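Local coordinates for protein lipase aflb (PDB 6IDY) that probably hydrolyses ester bonds of lipids as an alpha/beta-hydrolase lipase, and carries a bound calcium ion, at residues G235-Q240 / E293-L298; T316-V321 / Y359-V364. All coordinates share one frame; numbering follows the deposited sequence.

Contact 1 of 2, residues G235-Q240 / E293-L298; sequences GGLDTQ and EFIRTL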
loop_
_atom_site.group_PDB
_atom_site.type_symbol
_atom_site.label_atom_id
_atom_site.label_comp_id
_atom_site.label_asym_id
_atom_site.label_seq_id
_atom_site.Cartn_x
_atom_site.Cartn_y
_atom_site.Cartn_z
ATOM N N GLY A 235 -0.421 1.949 -4.139
ATOM C CA GLY A 235 -1.604 2.738 -3.790
ATOM C C GLY A 235 -1.437 4.220 -4.070
ATOM O O GLY A 235 -2.397 4.887 -4.463
ATOM N N GLY A 236 -0.209 4.716 -3.878
ATOM C CA GLY A 236 0.183 6.096 -4.161
ATOM C C GLY A 236 0.089 6.401 -5.642
ATOM O O GLY A 236 -0.428 7.454 -6.032
ATOM N N LEU A 237 0.544 5.450 -6.485
ATOM C CA LEU A 237 0.469 5.582 -7.943
ATOM C C LEU A 237 -0.985 5.563 -8.404
ATOM O O LEU A 237 -1.359 6.372 -9.250
ATOM C CB LEU A 237 1.267 4.474 -8.662
ATOM C CG LEU A 237 2.786 4.601 -8.635
ATOM C CD1 LEU A 237 3.438 3.331 -9.161
ATOM C CD2 LEU A 237 3.252 5.789 -9.466
ATOM N N ASP A 238 -1.805 4.661 -7.828
ATOM C CA ASP A 238 -3.226 4.536 -8.166
ATOM C C ASP A 238 -3.977 5.827 -7.846
ATOM O O ASP A 238 -4.827 6.246 -8.631
ATOM C CB ASP A 238 -3.872 3.366 -7.399
ATOM C CG ASP A 238 -3.236 2.006 -7.623
ATOM O OD1 ASP A 238 -2.512 1.842 -8.625
ATOM O OD2 ASP A 238 -3.480 1.103 -6.805
ATOM N N THR A 239 -3.650 6.456 -6.694
ATOM C CA THR A 239 -4.282 7.693 -6.247
ATOM C C THR A 239 -3.858 8.871 -7.106
ATOM O O THR A 239 -4.716 9.636 -7.534
ATOM C CB THR A 239 -4.054 7.920 -4.748
ATOM O OG1 THR A 239 -4.403 6.731 -4.043
ATOM C CG2 THR A 239 -4.857 9.123 -4.200
ATOM N N GLN A 240 -2.542 9.019 -7.349
ATOM C CA GLN A 240 -1.991 10.097 -8.176
ATOM C C GLN A 240 -2.566 10.061 -9.594
ATOM O O GLN A 240 -2.912 11.116 -10.128
ATOM C CB GLN A 240 -0.449 10.041 -8.195
ATOM C CG GLN A 240 0.213 11.275 -8.818
ATOM C CD GLN A 240 0.168 12.540 -7.984
ATOM O OE1 GLN A 240 -0.507 12.638 -6.941
ATOM N NE2 GLN A 240 0.894 13.556 -8.448
ATOM N N GLU A 293 6.856 3.642 -19.648
ATOM C CA GLU A 293 5.943 4.557 -20.317
ATOM C C GLU A 293 4.850 4.959 -19.332
ATOM O O GLU A 293 4.440 6.110 -19.344
ATOM C CB GLU A 293 5.338 3.919 -21.576
ATOM C CG GLU A 293 6.212 4.103 -22.807
ATOM C CD GLU A 293 6.421 5.545 -23.238
ATOM O OE1 GLU A 293 5.415 6.259 -23.459
ATOM O OE2 GLU A 293 7.596 5.963 -23.349
ATOM N N PHE A 294 4.433 4.031 -18.436
ATOM C CA PHE A 294 3.432 4.317 -17.409
ATOM C C PHE A 294 3.861 5.489 -16.512
ATOM O O PHE A 294 3.112 6.449 -16.371
ATOM C CB PHE A 294 3.103 3.074 -16.552
ATOM C CG PHE A 294 2.181 3.444 -15.413
ATOM C CD1 PHE A 294 0.824 3.662 -15.639
ATOM C CD2 PHE A 294 2.690 3.718 -14.146
ATOM C CE1 PHE A 294 -0.009 4.093 -14.609
ATOM C CE2 PHE A 294 1.857 4.168 -13.121
ATOM C CZ PHE A 294 0.520 4.378 -13.368
ATOM N N ILE A 295 5.044 5.374 -15.881
ATOM C CA ILE A 295 5.615 6.371 -14.974
ATOM C C ILE A 295 5.822 7.710 -15.691
ATOM O O ILE A 295 5.407 8.741 -15.166
ATOM C CB ILE A 295 6.906 5.818 -14.285
ATOM C CG1 ILE A 295 6.579 4.640 -13.316
ATOM C CG2 ILE A 295 7.729 6.917 -13.584
ATOM C CD1 ILE A 295 5.631 4.935 -12.141
ATOM N N ARG A 296 6.425 7.680 -16.890
ATOM C CA ARG A 296 6.669 8.863 -17.723
ATOM C C ARG A 296 5.346 9.568 -18.073
ATOM O O ARG A 296 5.285 10.800 -18.027
ATOM C CB ARG A 296 7.423 8.455 -18.993
ATOM C CG ARG A 296 7.871 9.607 -19.895
ATOM C CD ARG A 296 9.168 9.305 -20.643
ATOM N NE ARG A 296 9.152 8.004 -21.322
ATOM C CZ ARG A 296 9.792 6.919 -20.889
ATOM N NH1 ARG A 296 10.505 6.962 -19.770
ATOM N NH2 ARG A 296 9.714 5.782 -21.564
ATOM N N THR A 297 4.293 8.784 -18.409
ATOM C CA THR A 297 2.965 9.329 -18.737
ATOM C C THR A 297 2.367 9.992 -17.503
ATOM O O THR A 297 1.853 11.097 -17.607
ATOM C CB THR A 297 2.037 8.242 -19.309
ATOM O OG1 THR A 297 2.636 7.703 -20.485
ATOM C CG2 THR A 297 0.644 8.776 -19.650
ATOM N N LEU A 298 2.437 9.320 -16.340
ATOM C CA LEU A 298 1.895 9.858 -15.097
ATOM C C LEU A 298 2.573 11.159 -14.706
ATOM O O LEU A 298 1.883 12.128 -14.397
ATOM C CB LEU A 298 2.006 8.835 -13.946
ATOM C CG LEU A 298 1.608 9.352 -12.540
ATOM C CD1 LEU A 298 0.147 9.819 -12.494
ATOM C CD2 LEU A 298 1.882 8.316 -11.482
#
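Leu237 reaches from helix 235-245 into an apolar group formed by Phe294, Ile295 and Leu298 of helix 293-299. Its CD2 methyl is the main point of touch. It meets Leu298 CD2 tip to tip at 3.5 Å and Ile295 CD1 at 3.7 Å. The Leu237 and Ile295 side chains cross at about a right angle. On the aromatic side, Leu237 CD2 comes to the edge of the Phe294 ring, near its plane, 4.2 Å from CE2. Leu298 has CG anti to the backbone N (chi1 173°), and this sends both its methyls towards the first helix. Its CD1 rests on Gln240 CG at 4.0 Å.

No hydrogen bond links the two segments; the contact is apolar. The amide of Gln240 turns aside, and its NE2 donates to the carbonyls of Gly303 and Ser305. Within each helix a threonine bonds back one turn: Thr239 OG1 to Gly235 O at 2.8 Å, and Thr297 OG1 to Glu293 O at 2.7 Å. Each of these carbonyls also accepts the threonine N-H, from the opposite face of its plane.

The segment axes approach to 11.7 Å at 46°, and the leucine, isoleucine and phenylalanine side chains span the distance. Trp241 stacks on Phe294 and touches Leu298, continuing the seam. Glu432 accepts the N-H groups of Glu293 and Phe294 at the start of that helix. Helix 235-245 follows strand 227-232 and Ser233, probably as the helix after the nucleophile elbow of alpha/beta-hydrolases, and packs its other sides on helix 205-223 and strand 253-259.

Contact 2 of 2, residues T316-V321 / Y359-V364; sequences TFDEIV and YTHEGV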
loop_
_atom_site.group_PDB
_atom_site.type_symbol
_atom_site.label_atom_id
_atom_site.label_comp_id
_atom_site.label_asym_id
_atom_site.label_seq_id
_atom_site.Cartn_x
_atom_site.Cartn_y
_atom_site.Cartn_z
ATOM N N THR A 316 14.704 4.662 4.053
ATOM C CA THR A 316 15.938 4.223 3.382
ATOM C C THR A 316 15.956 2.681 3.290
ATOM O O THR A 316 16.424 2.125 2.295
ATOM C CB THR A 316 17.162 4.730 4.187
ATOM O OG1 THR A 316 17.252 6.142 4.036
ATOM C CG2 THR A 316 18.501 4.095 3.741
ATOM N N PHE A 317 15.421 2.008 4.325
ATOM C CA PHE A 317 15.430 0.548 4.448
ATOM C C PHE A 317 14.304 -0.141 3.676
ATOM O O PHE A 317 14.029 -1.321 3.901
ATOM C CB PHE A 317 15.468 0.144 5.929
ATOM C CG PHE A 317 16.711 0.691 6.598
ATOM C CD1 PHE A 317 17.960 0.127 6.350
ATOM C CD2 PHE A 317 16.641 1.805 7.424
ATOM C CE1 PHE A 317 19.113 0.665 6.922
ATOM C CE2 PHE A 317 17.794 2.331 8.017
ATOM C CZ PHE A 317 19.021 1.762 7.758
ATOM N N ASP A 318 13.716 0.572 2.697
ATOM C CA ASP A 318 12.692 0.028 1.805
ATOM C C ASP A 318 13.378 -1.029 0.909
ATOM O O ASP A 318 14.285 -0.693 0.153
ATOM C CB ASP A 318 12.093 1.160 0.945
ATOM C CG ASP A 318 10.817 0.787 0.228
ATOM O OD1 ASP A 318 10.793 -0.279 -0.430
ATOM O OD2 ASP A 318 9.852 1.564 0.301
ATOM N N GLU A 319 12.963 -2.299 1.030
ATOM C CA GLU A 319 13.537 -3.432 0.289
ATOM C C GLU A 319 12.896 -3.654 -1.093
ATOM O O GLU A 319 13.320 -4.542 -1.836
ATOM C CB GLU A 319 13.474 -4.713 1.161
ATOM C CG GLU A 319 12.135 -5.446 1.158
ATOM C CD GLU A 319 10.978 -4.883 1.966
ATOM O OE1 GLU A 319 11.060 -3.735 2.461
ATOM O OE2 GLU A 319 9.969 -5.609 2.100
ATOM N N ILE A 320 11.866 -2.867 -1.420
ATOM C CA ILE A 320 11.097 -2.982 -2.664
ATOM C C ILE A 320 11.413 -1.848 -3.626
ATOM O O ILE A 320 11.607 -2.081 -4.818
ATOM C CB ILE A 320 9.560 -2.999 -2.350
ATOM C CG1 ILE A 320 9.160 -4.075 -1.289
ATOM C CG2 ILE A 320 8.720 -3.115 -3.625
ATOM C CD1 ILE A 320 9.371 -5.490 -1.602
ATOM N N VAL A 321 11.390 -0.619 -3.106
ATOM C CA VAL A 321 11.565 0.608 -3.874
ATOM C C VAL A 321 12.887 1.261 -3.555
ATOM O O VAL A 321 13.213 1.462 -2.387
ATOM C CB VAL A 321 10.372 1.587 -3.648
ATOM C CG1 VAL A 321 10.505 2.851 -4.503
ATOM C CG2 VAL A 321 9.026 0.901 -3.895
ATOM N N TYR A 359 12.967 0.326 9.048
ATOM C CA TYR A 359 11.564 0.232 8.676
ATOM C C TYR A 359 11.487 -0.109 7.219
ATOM O O TYR A 359 11.908 0.664 6.362
ATOM C CB TYR A 359 10.765 1.501 9.023
ATOM C CG TYR A 359 10.602 1.663 10.514
ATOM C CD1 TYR A 359 11.582 2.297 11.276
ATOM C CD2 TYR A 359 9.505 1.120 11.181
ATOM C CE1 TYR A 359 11.465 2.407 12.658
ATOM C CE2 TYR A 359 9.370 1.235 12.565
ATOM C CZ TYR A 359 10.349 1.893 13.295
ATOM O OH TYR A 359 10.251 2.013 14.652
ATOM N N THR A 360 10.974 -1.301 6.944
ATOM C CA THR A 360 10.834 -1.850 5.597
ATOM C C THR A 360 9.745 -1.090 4.809
ATOM O O THR A 360 9.115 -0.171 5.340
ATOM C CB THR A 360 10.481 -3.331 5.721
ATOM O OG1 THR A 360 9.311 -3.432 6.532
ATOM C CG2 THR A 360 11.605 -4.169 6.335
ATOM N N HIS A 361 9.527 -1.488 3.549
ATOM C CA HIS A 361 8.502 -0.932 2.666
ATOM C C HIS A 361 7.146 -1.038 3.379
ATOM O O HIS A 361 6.428 -0.043 3.480
ATOM C CB HIS A 361 8.501 -1.737 1.361
ATOM C CG HIS A 361 7.542 -1.254 0.322
ATOM N ND1 HIS A 361 7.739 -0.058 -0.346
ATOM C CD2 HIS A 361 6.451 -1.865 -0.188
ATOM C CE1 HIS A 361 6.745 0.035 -1.212
ATOM N NE2 HIS A 361 5.955 -1.034 -1.161
ATOM N N GLU A 362 6.841 -2.237 3.920
ATOM C CA GLU A 362 5.640 -2.550 4.708
ATOM C C GLU A 362 5.734 -1.959 6.117
ATOM O O GLU A 362 4.725 -1.515 6.648
ATOM C CB GLU A 362 5.345 -4.076 4.742
ATOM C CG GLU A 362 6.414 -4.984 5.366
ATOM C CD GLU A 362 7.681 -5.264 4.568
ATOM O OE1 GLU A 362 7.776 -4.803 3.410
ATOM O OE2 GLU A 362 8.589 -5.935 5.108
ATOM N N GLY A 363 6.948 -1.912 6.671
ATOM C CA GLY A 363 7.244 -1.392 8.007
ATOM C C GLY A 363 6.849 0.042 8.279
ATOM O O GLY A 363 6.568 0.389 9.426
ATOM N N VAL A 364 6.805 0.893 7.237
ATOM C CA VAL A 364 6.398 2.299 7.401
ATOM C C VAL A 364 4.919 2.368 7.893
ATOM O O VAL A 364 4.562 3.299 8.618
ATOM C CB VAL A 364 6.707 3.188 6.154
ATOM C CG1 VAL A 364 6.441 4.671 6.444
ATOM C CG2 VAL A 364 8.150 3.010 5.697
#
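His361 presents one ring face to Ile320, whose CB lies 3.9 Å from the ring centroid in a CH-pi contact. At the ring edge, in plane, sits Asp318 OD2, and the opposite ring nitrogen, NE2, bonds Ser233 OG. This Ser233-His361-Asp318 chain of hydrogen bonds has the geometry of the catalytic triad of alpha/beta-hydrolase lipases, so these residues probably form the catalytic triad. Trp232 meets the same ring with planes at about 45°, and Val321 CG2 lies 3.6 Å from CE1.

ND1 of His361 donates to Asp318 OD2 at 2.7 Å in a nearly straight bond on the syn side of the carboxylate. The carboxylate and ring planes stand 59° apart. Asp318 OD1 is gripped from its own loop by Ile320 N at 3.0 Å, an Asx turn, and by Val321 N at 2.8 Å, which extends it to an Asx motif. These two bonds hold OD1 in place, while OD2 takes the histidine bond.

A second acid holds the histidine backbone: His361 N donates to the syn lone pair of Glu319 OE1 at 2.9 Å. Met84 and Leu415 pack on Glu319 and Glu362. One of these two buried acids probably holds a proton: their carboxylate planes are 82° apart, with Glu319 OE2 2.7 Å from Glu362 OE1.

In the fold
The two contacts do not touch: their centres are 19 Å apart and their nearest atoms about 8 Å apart. They are linked through Ser233, which bonds His361 of contact 2 and stands in the turn between strand 227-232 and the helix of contact 1. Contact 1 therefore packs the helix behind the probable nucleophile, and contact 2 supplies the probable histidine and acid. Segment 316-321 follows strand 310-314, two places across the sheet from strand 227-232. The calcium ion is a separate site, held by Asp255, Ala377, His380 and Gly382. Asp255 lies on strand 253-259, against which contact 1's first helix packs, while Ala377 lies on the helix after segment 359-364.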